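Local atomic coordinates of 2-dehydro-3-deoxyphosphogluconate aldolase (Vibrio fischeri, PDB entry 3NZR), a protein that belongs to the KDGP aldolase family, whose members are built on the TIM-barrel fold. Residues T103-A108 against S113-L118; T148-L153 against K185-E190; V161-M166 against E173-V178. One frame throughout, in Å; residues are numbered along the deposited sequence.

All three contacts are buried, though Arg105 and Lys185 are partly exposed. Strands 114-119, 160-163 and 188-191 lie side by side, and each supplies a segment. Interaction 1 joins helix 101-108 to the strand that follows it. Interaction 3 joins strand 160-163 to the helix that follows it. Interaction 2 sets helix 146-155 against the turn leading into strand 188-191, and interaction 3 is nested inside the loop it closes. Interaction 1 is the polar one, with an arginine bound to a backbone carbonyl. Interaction 2 is aliphatic and aromatic packing, and interaction 3 adds CH-pi and Met-aromatic contacts. The second subunit touches segments of interactions 1 and 2, but not those of interaction 3.

Interaction 1: T103-A108 against S113-L118; sequences TSRALA and SIVNGL
Arg105 reaches from its helix to the residue just before the strand and grips the backbone carbonyl of Ser113. Both terminal nitrogens bind the same oxygen. NH1 of Arg105 lies 2.6 Å from Ser113 O, in the carbonyl plane and on a lone pair. NH2 of Arg105 is 2.8 Å from Ser113 O and approaches nearly along the C=O axis. Neither bond is straight, as the N-H...O angles are 147° and 137°. The oxygen sits close to the guanidinium plane. CG of Arg105 stands anti to the backbone N (chi1 175°), and bends at chi2 and chi3 turn the head toward the strand. Outside the segments, Gly157 O accepts a hydrogen bond from Arg105 NE, and Gln110 O one from NH1, so the guanidinium is held at several points. Val115 CG2 lies over one face of the guanidinium, 3.5 Å from Arg105 NH2. The other methyl of Val115, CG1, meets Ser104 CB at 4.2 Å. Ser104 OG is hydrogen-bonded to Ser83 OG, and Ser113 OG to Pro91 O. Helix and strand run nearly antiparallel. This is the return from helix 101-108 to strand 114-119 in a beta-alpha-beta unit of the TIM barrel.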
loop_
_atom_site.group_PDB
_atom_site.type_symbol
_atom_site.label_atom_id
_atom_site.label_comp_id
_atom_site.label_asym_id
_atom_site.label_seq_id
_atom_site.Cartn_x
_atom_site.Cartn_y
_atom_site.Cartn_z
ATOM N N THR A 103 -2.935 -1.940 -4.516
ATOM C CA THR A 103 -4.218 -2.100 -5.110
ATOM C C THR A 103 -4.151 -2.576 -6.558
ATOM O O THR A 103 -4.900 -3.464 -6.970
ATOM C CB THR A 103 -4.956 -0.772 -5.122
ATOM O OG1 THR A 103 -5.042 -0.234 -3.791
ATOM C CG2 THR A 103 -6.381 -0.986 -5.702
ATOM N N SER A 104 -3.305 -1.956 -7.352
ATOM C CA SER A 104 -3.107 -2.387 -8.714
ATOM C C SER A 104 -2.601 -3.836 -8.826
ATOM O O SER A 104 -3.038 -4.547 -9.640
ATOM C CB SER A 104 -2.180 -1.442 -9.442
ATOM O OG SER A 104 -2.816 -0.261 -9.777
ATOM N N ARG A 105 -1.655 -4.218 -7.994
ATOM C CA ARG A 105 -1.185 -5.577 -7.983
ATOM C C ARG A 105 -2.301 -6.540 -7.602
ATOM O O ARG A 105 -2.396 -7.568 -8.160
ATOM C CB ARG A 105 0.015 -5.808 -7.103
ATOM C CG ARG A 105 0.460 -7.268 -6.989
ATOM C CD ARG A 105 1.015 -7.808 -8.256
ATOM N NE ARG A 105 2.213 -7.127 -8.620
ATOM C CZ ARG A 105 2.720 -7.014 -9.838
ATOM N NH1 ARG A 105 2.158 -7.569 -10.856
ATOM N NH2 ARG A 105 3.800 -6.345 -10.010
ATOM N N ALA A 106 -3.126 -6.168 -6.656
ATOM C CA ALA A 106 -4.163 -7.074 -6.210
ATOM C C ALA A 106 -5.205 -7.256 -7.282
ATOM O O ALA A 106 -5.536 -8.354 -7.631
ATOM C CB ALA A 106 -4.758 -6.648 -4.905
ATOM N N LEU A 107 -5.670 -6.170 -7.854
ATOM C CA LEU A 107 -6.713 -6.270 -8.887
ATOM C C LEU A 107 -6.177 -6.766 -10.231
ATOM O O LEU A 107 -6.944 -7.242 -11.003
ATOM C CB LEU A 107 -7.436 -4.944 -9.103
ATOM C CG LEU A 107 -8.053 -4.321 -7.824
ATOM C CD1 LEU A 107 -8.783 -3.072 -8.293
ATOM C CD2 LEU A 107 -8.993 -5.276 -7.053
ATOM N N ALA A 108 -4.887 -6.662 -10.486
ATOM C CA ALA A 108 -4.267 -7.313 -11.656
ATOM C C ALA A 108 -4.352 -8.818 -11.545
ATOM O O ALA A 108 -4.550 -9.526 -12.571
ATOM C CB ALA A 108 -2.882 -6.944 -11.792
ATOM N N SER A 113 2.590 -8.495 -14.666
ATOM C CA SER A 113 2.551 -7.059 -14.983
ATOM C C SER A 113 3.495 -6.285 -14.078
ATOM O O SER A 113 3.562 -6.528 -12.831
ATOM C CB SER A 113 1.185 -6.457 -14.836
ATOM O OG SER A 113 0.157 -7.107 -15.590
ATOM N N ILE A 114 4.223 -5.358 -14.696
ATOM C CA ILE A 114 5.136 -4.482 -13.977
ATOM C C ILE A 114 4.267 -3.393 -13.317
ATOM O O ILE A 114 3.520 -2.722 -13.995
ATOM C CB ILE A 114 6.155 -3.853 -14.940
ATOM C CG1 ILE A 114 7.035 -4.908 -15.528
ATOM C CG2 ILE A 114 7.051 -2.810 -14.187
ATOM C CD1 ILE A 114 7.565 -4.630 -16.858
ATOM N N VAL A 115 4.314 -3.252 -12.003
ATOM C CA VAL A 115 3.632 -2.155 -11.310
ATOM C C VAL A 115 4.740 -1.245 -10.751
ATOM O O VAL A 115 5.481 -1.650 -9.813
ATOM C CB VAL A 115 2.760 -2.629 -10.179
ATOM C CG1 VAL A 115 1.999 -1.355 -9.511
ATOM C CG2 VAL A 115 1.676 -3.634 -10.680
ATOM N N ASN A 116 4.813 -0.025 -11.283
ATOM C CA ASN A 116 5.766 0.951 -10.728
ATOM C C ASN A 116 5.203 1.746 -9.585
ATOM O O ASN A 116 3.992 1.695 -9.326
ATOM C CB ASN A 116 6.402 1.760 -11.831
ATOM C CG ASN A 116 5.547 2.856 -12.359
ATOM O OD1 ASN A 116 4.671 3.428 -11.652
ATOM N ND2 ASN A 116 5.828 3.241 -13.588
ATOM N N GLY A 117 6.037 2.367 -8.795
ATOM C CA GLY A 117 5.583 3.243 -7.696
ATOM C C GLY A 117 6.330 4.573 -7.688
ATOM O O GLY A 117 7.578 4.612 -7.647
ATOM N N LEU A 118 5.587 5.668 -7.670
ATOM C CA LEU A 118 6.148 7.017 -7.798
ATOM C C LEU A 118 6.713 7.500 -6.524
ATOM O O LEU A 118 6.069 7.496 -5.466
ATOM C CB LEU A 118 5.077 7.964 -8.204
ATOM C CG LEU A 118 5.416 9.460 -8.311
ATOM C CD1 LEU A 118 6.344 9.610 -9.380
ATOM C CD2 LEU A 118 4.143 10.213 -8.635
#

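Interaction 2: T148-L153 against K185-E190; sequences TAIAML and KDFWLE
The Phe187 ring is the flat group of this contact, and two helix side chains reach it at a slant. Ile150 CG2 rests 3.8 Å from Phe187 CD2, near the root of the ring. Leu153 meets the far end, with Leu153 CB 4.0 Å from Phe187 CZ. The Leu153 side chain lies crosswise to that of Phe187, while Ile150 and Phe187 lie alongside each other, pointing opposite ways. CG of Phe187 is anti to the backbone N (chi1 -157°), with the ring reaching into the helix side. Ile150 also carries the aliphatic chain of Lys185. The bend at chi3 brings Lys185 CE to 3.7 Å from Ile150 CB. The ammonium group makes a weak hydrogen bond to Ala181 O. Ile150 is therefore a shared surface for a lysine chain and an aromatic ring. Between Lys185 and Phe187, Asp186, with positive phi, is the C-prime residue of the Schellman motif that ends helix 172-184. The chain then enters strand 188-191. Ile150, Leu153 and Phe187 all touch Val161 of neighbouring strand 160-163. The contact thus fills the layer between helix 146-155, the end of helix 172-184 and the barrel sheet.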
loop_
_atom_site.group_PDB
_atom_site.type_symbol
_atom_site.label_atom_id
_atom_site.label_comp_id
_atom_site.label_asym_id
_atom_site.label_seq_id
_atom_site.Cartn_x
_atom_site.Cartn_y
_atom_site.Cartn_z
ATOM N N THR A 148 14.335 2.055 2.379
ATOM C CA THR A 148 13.106 1.593 3.016
ATOM C C THR A 148 11.957 1.785 2.078
ATOM O O THR A 148 11.001 1.020 2.051
ATOM C CB THR A 148 12.904 2.360 4.250
ATOM O OG1 THR A 148 14.109 2.213 4.993
ATOM C CG2 THR A 148 11.780 1.879 5.069
ATOM N N ALA A 149 11.997 2.836 1.299
ATOM C CA ALA A 149 10.939 2.998 0.239
ATOM C C ALA A 149 10.919 1.818 -0.749
ATOM O O ALA A 149 9.872 1.373 -1.147
ATOM C CB ALA A 149 11.184 4.339 -0.534
ATOM N N ILE A 150 12.082 1.347 -1.167
ATOM C CA ILE A 150 12.159 0.188 -2.047
ATOM C C ILE A 150 11.609 -1.085 -1.301
ATOM O O ILE A 150 10.875 -1.911 -1.869
ATOM C CB ILE A 150 13.574 -0.035 -2.485
ATOM C CG1 ILE A 150 14.012 1.045 -3.496
ATOM C CG2 ILE A 150 13.777 -1.396 -3.116
ATOM C CD1 ILE A 150 15.486 1.055 -3.689
ATOM N N ALA A 151 11.951 -1.228 -0.018
ATOM C CA ALA A 151 11.502 -2.369 0.756
ATOM C C ALA A 151 9.985 -2.355 0.887
ATOM O O ALA A 151 9.330 -3.371 0.743
ATOM C CB ALA A 151 12.204 -2.448 2.086
HETATM N N MSE A 152 9.422 -1.181 1.048
HETATM C CA MSE A 152 7.962 -1.032 1.168
HETATM C C MSE A 152 7.292 -1.284 -0.172
HETATM O O MSE A 152 6.270 -1.919 -0.243
HETATM C CB MSE A 152 7.654 0.371 1.698
HETATM C CG MSE A 152 7.876 0.543 3.142
HETATM SE SE MSE A 152 7.642 2.404 3.755
HETATM C CE MSE A 152 5.683 2.284 4.044
ATOM N N LEU A 153 7.871 -0.804 -1.263
ATOM C CA LEU A 153 7.352 -1.098 -2.557
ATOM C C LEU A 153 7.337 -2.560 -2.812
ATOM O O LEU A 153 6.312 -3.060 -3.307
ATOM C CB LEU A 153 8.120 -0.328 -3.667
ATOM C CG LEU A 153 7.833 1.163 -3.744
ATOM C CD1 LEU A 153 8.860 1.862 -4.696
ATOM C CD2 LEU A 153 6.440 1.407 -4.290
ATOM N N LYS A 185 19.287 -3.800 -3.794
ATOM C CA LYS A 185 18.072 -4.526 -3.381
ATOM C C LYS A 185 17.387 -5.232 -4.537
ATOM O O LYS A 185 16.208 -5.685 -4.457
ATOM C CB LYS A 185 17.103 -3.533 -2.753
ATOM C CG LYS A 185 17.414 -3.311 -1.287
ATOM C CD LYS A 185 16.207 -2.692 -0.515
ATOM C CE LYS A 185 16.433 -1.288 -0.539
ATOM N NZ LYS A 185 17.852 -0.785 -0.933
ATOM N N ASP A 186 18.083 -5.219 -5.662
ATOM C CA ASP A 186 17.674 -5.933 -6.862
ATOM C C ASP A 186 16.259 -5.564 -7.375
ATOM O O ASP A 186 15.423 -6.424 -7.581
ATOM C CB ASP A 186 17.707 -7.393 -6.550
ATOM C CG ASP A 186 17.233 -8.210 -7.686
ATOM O OD1 ASP A 186 17.590 -7.892 -8.872
ATOM O OD2 ASP A 186 16.475 -9.174 -7.409
ATOM N N PHE A 187 16.011 -4.283 -7.550
ATOM C CA PHE A 187 14.692 -3.745 -7.858
ATOM C C PHE A 187 14.898 -2.983 -9.111
ATOM O O PHE A 187 16.049 -2.728 -9.476
ATOM C CB PHE A 187 14.260 -2.833 -6.728
ATOM C CG PHE A 187 12.791 -2.656 -6.627
ATOM C CD1 PHE A 187 11.979 -3.749 -6.540
ATOM C CD2 PHE A 187 12.230 -1.441 -6.569
ATOM C CE1 PHE A 187 10.647 -3.628 -6.434
ATOM C CE2 PHE A 187 10.856 -1.332 -6.432
ATOM C CZ PHE A 187 10.100 -2.412 -6.378
ATOM N N TRP A 188 13.857 -2.778 -9.877
ATOM C CA TRP A 188 13.965 -2.069 -11.146
ATOM C C TRP A 188 13.704 -0.577 -10.995
ATOM O O TRP A 188 13.208 -0.096 -9.955
ATOM C CB TRP A 188 13.020 -2.674 -12.185
ATOM C CG TRP A 188 13.182 -4.184 -12.291
ATOM C CD1 TRP A 188 14.246 -4.947 -11.863
ATOM C CD2 TRP A 188 12.263 -5.087 -12.894
ATOM N NE1 TRP A 188 14.025 -6.270 -12.144
ATOM C CE2 TRP A 188 12.824 -6.386 -12.786
ATOM C CE3 TRP A 188 11.035 -4.930 -13.529
ATOM C CZ2 TRP A 188 12.177 -7.517 -13.269
ATOM C CZ3 TRP A 188 10.413 -6.054 -14.022
ATOM C CH2 TRP A 188 10.969 -7.327 -13.883
ATOM N N LEU A 189 13.996 0.171 -12.044
ATOM C CA LEU A 189 14.036 1.643 -11.989
ATOM C C LEU A 189 13.544 2.250 -13.257
ATOM O O LEU A 189 13.851 1.786 -14.366
ATOM C CB LEU A 189 15.527 2.065 -11.813
ATOM C CG LEU A 189 15.818 3.544 -11.605
ATOM C CD1 LEU A 189 15.133 4.151 -10.381
ATOM C CD2 LEU A 189 17.366 3.718 -11.563
ATOM N N GLU A 190 12.721 3.267 -13.144
ATOM C CA GLU A 190 12.089 3.902 -14.281
ATOM C C GLU A 190 12.390 5.395 -14.183
ATOM O O GLU A 190 11.697 6.193 -13.535
ATOM C CB GLU A 190 10.590 3.613 -14.289
ATOM C CG GLU A 190 10.272 2.189 -14.075
ATOM C CD GLU A 190 8.897 1.803 -14.548
ATOM O OE1 GLU A 190 8.119 2.681 -15.103
ATOM O OE2 GLU A 190 8.525 0.636 -14.237
#

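Interaction 3: V161-M166 against E173-V178; sequences VKYFPM and EEFACV
Strand 160-163 and helix 172-184 form the first half of a beta-alpha-beta unit in the TIM barrel, and this contact packs them together. Their short segments run almost antiparallel, at 175°. Tyr163, at the end of the strand, is the centre of the packing. Val178 CG2 sits over one face of the Tyr163 ring, 4.2 Å from the centroid and 27° off the ring normal, as a CH-pi contact. The other methyl of Val178, CG1, meets Val161, two residues earlier in the strand, 4.2 Å from Val161 CG1. Tyr163 CD2 comes to the edge of the Phe175 ring, near its plane, 3.8 Å from Phe175 CD1. At the outer end of the tyrosine, Glu174 CB lies near the ring plane, 3.3 Å from Tyr163 OH. The Glu174 carboxylate is turned about 82° from that ring, with OE1 of Glu174 3.5 Å from Tyr163 OH.

Met166 is a selenomethionine. Its CG is anti to the backbone N and the chain runs on extended to SE, which lies over a face of the Phe175 ring, offset toward the rim. SE is 4.0 Å from the centroid. This is a Met-aromatic contact. Phe175 also packs on Leu189 and Pro191 of the next strand and on Ile203 of helix 200-209. The chemistry across these segments is mostly dispersion and weak aromatic attraction. Val178 and Phe175 give the strand an apolar surface. The Glu174 oxygens accept from Thr122 N and Gly123 N, which probably offset its charge.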
loop_
_atom_site.group_PDB
_atom_site.type_symbol
_atom_site.label_atom_id
_atom_site.label_comp_id
_atom_site.label_asym_id
_atom_site.label_seq_id
_atom_site.Cartn_x
_atom_site.Cartn_y
_atom_site.Cartn_z
ATOM N N VAL A 161 10.719 1.265 -9.007
ATOM C CA VAL A 161 10.712 2.632 -8.642
ATOM C C VAL A 161 10.511 3.527 -9.859
ATOM O O VAL A 161 11.366 3.497 -10.798
ATOM C CB VAL A 161 12.083 2.995 -8.025
ATOM C CG1 VAL A 161 12.150 4.527 -7.907
ATOM C CG2 VAL A 161 12.177 2.351 -6.588
ATOM N N LYS A 162 9.467 4.373 -9.852
ATOM C CA LYS A 162 9.396 5.453 -10.848
ATOM C C LYS A 162 9.843 6.746 -10.144
ATOM O O LYS A 162 9.199 7.234 -9.210
ATOM C CB LYS A 162 7.998 5.648 -11.352
ATOM C CG LYS A 162 7.779 6.845 -12.296
ATOM C CD LYS A 162 6.325 6.864 -12.664
ATOM C CE LYS A 162 6.010 7.751 -13.842
ATOM N NZ LYS A 162 4.510 7.727 -13.996
ATOM N N TYR A 163 10.978 7.242 -10.577
ATOM C CA TYR A 163 11.619 8.350 -9.956
ATOM C C TYR A 163 11.244 9.559 -10.757
ATOM O O TYR A 163 11.612 9.692 -11.931
ATOM C CB TYR A 163 13.131 8.142 -10.012
ATOM C CG TYR A 163 13.856 9.050 -9.113
ATOM C CD1 TYR A 163 13.544 9.081 -7.745
ATOM C CD2 TYR A 163 14.843 9.893 -9.585
ATOM C CE1 TYR A 163 14.187 9.945 -6.873
ATOM C CE2 TYR A 163 15.514 10.739 -8.707
ATOM C CZ TYR A 163 15.181 10.747 -7.354
ATOM O OH TYR A 163 15.827 11.553 -6.447
ATOM N N PHE A 164 10.445 10.411 -10.140
ATOM C CA PHE A 164 9.887 11.565 -10.851
ATOM C C PHE A 164 9.548 12.635 -9.840
ATOM O O PHE A 164 9.049 12.287 -8.728
ATOM C CB PHE A 164 8.619 11.130 -11.560
ATOM C CG PHE A 164 7.850 12.222 -12.205
ATOM C CD1 PHE A 164 8.070 12.566 -13.549
ATOM C CD2 PHE A 164 6.838 12.864 -11.504
ATOM C CE1 PHE A 164 7.333 13.586 -14.136
ATOM C CE2 PHE A 164 6.085 13.874 -12.096
ATOM C CZ PHE A 164 6.318 14.241 -13.390
ATOM N N PRO A 165 9.718 13.912 -10.227
ATOM C CA PRO A 165 10.325 14.421 -11.459
ATOM C C PRO A 165 11.846 14.556 -11.393
ATOM O O PRO A 165 12.372 15.161 -10.478
ATOM C CB PRO A 165 9.703 15.804 -11.626
ATOM C CG PRO A 165 9.448 16.276 -10.260
ATOM C CD PRO A 165 9.082 14.998 -9.446
HETATM N N MSE A 166 12.536 14.044 -12.410
HETATM C CA MSE A 166 13.976 14.004 -12.343
HETATM C C MSE A 166 14.627 15.301 -12.803
HETATM O O MSE A 166 15.776 15.572 -12.483
HETATM C CB MSE A 166 14.447 12.869 -13.185
HETATM C CG MSE A 166 15.778 12.359 -12.874
HETATM SE SE MSE A 166 15.875 10.533 -13.692
HETATM C CE MSE A 166 16.090 11.100 -15.532
ATOM N N GLU A 173 22.866 13.460 -8.645
ATOM C CA GLU A 173 23.429 12.849 -7.438
ATOM C C GLU A 173 22.367 12.117 -6.638
ATOM O O GLU A 173 22.648 11.043 -6.124
ATOM C CB GLU A 173 24.151 13.873 -6.551
ATOM C CG GLU A 173 25.317 14.647 -7.277
ATOM C CD GLU A 173 24.874 15.937 -8.056
ATOM O OE1 GLU A 173 23.636 16.238 -8.189
ATOM O OE2 GLU A 173 25.804 16.655 -8.555
ATOM N N GLU A 174 21.158 12.681 -6.515
ATOM C CA GLU A 174 20.073 11.942 -5.878
ATOM C C GLU A 174 19.746 10.675 -6.692
ATOM O O GLU A 174 19.522 9.625 -6.124
ATOM C CB GLU A 174 18.847 12.790 -5.753
ATOM C CG GLU A 174 18.982 13.905 -4.737
ATOM C CD GLU A 174 17.641 14.572 -4.487
ATOM O OE1 GLU A 174 16.746 13.867 -3.947
ATOM O OE2 GLU A 174 17.482 15.749 -4.881
ATOM N N PHE A 175 19.745 10.803 -8.013
ATOM C CA PHE A 175 19.394 9.712 -8.906
ATOM C C PHE A 175 20.414 8.631 -8.816
ATOM O O PHE A 175 20.072 7.467 -8.728
ATOM C CB PHE A 175 19.291 10.206 -10.357
ATOM C CG PHE A 175 19.037 9.118 -11.374
ATOM C CD1 PHE A 175 17.838 8.398 -11.370
ATOM C CD2 PHE A 175 19.952 8.839 -12.372
ATOM C CE1 PHE A 175 17.596 7.444 -12.311
ATOM C CE2 PHE A 175 19.680 7.861 -13.361
ATOM C CZ PHE A 175 18.481 7.176 -13.325
ATOM N N ALA A 176 21.704 9.003 -8.872
ATOM C CA ALA A 176 22.755 8.018 -8.734
ATOM C C ALA A 176 22.588 7.184 -7.450
ATOM O O ALA A 176 22.835 5.991 -7.476
ATOM C CB ALA A 176 24.146 8.672 -8.768
ATOM N N CYS A 177 22.164 7.794 -6.345
ATOM C CA CYS A 177 21.962 7.061 -5.103
ATOM C C CYS A 177 20.699 6.168 -5.182
ATOM O O CYS A 177 20.693 5.076 -4.634
ATOM C CB CYS A 177 21.806 8.026 -3.962
ATOM S SG CYS A 177 21.453 7.257 -2.381
ATOM N N VAL A 178 19.675 6.583 -5.907
ATOM C CA VAL A 178 18.507 5.697 -6.087
ATOM C C VAL A 178 18.829 4.469 -6.905
ATOM O O VAL A 178 18.390 3.344 -6.580
ATOM C CB VAL A 178 17.327 6.466 -6.661
ATOM C CG1 VAL A 178 16.188 5.481 -6.990
ATOM C CG2 VAL A 178 16.916 7.550 -5.713
#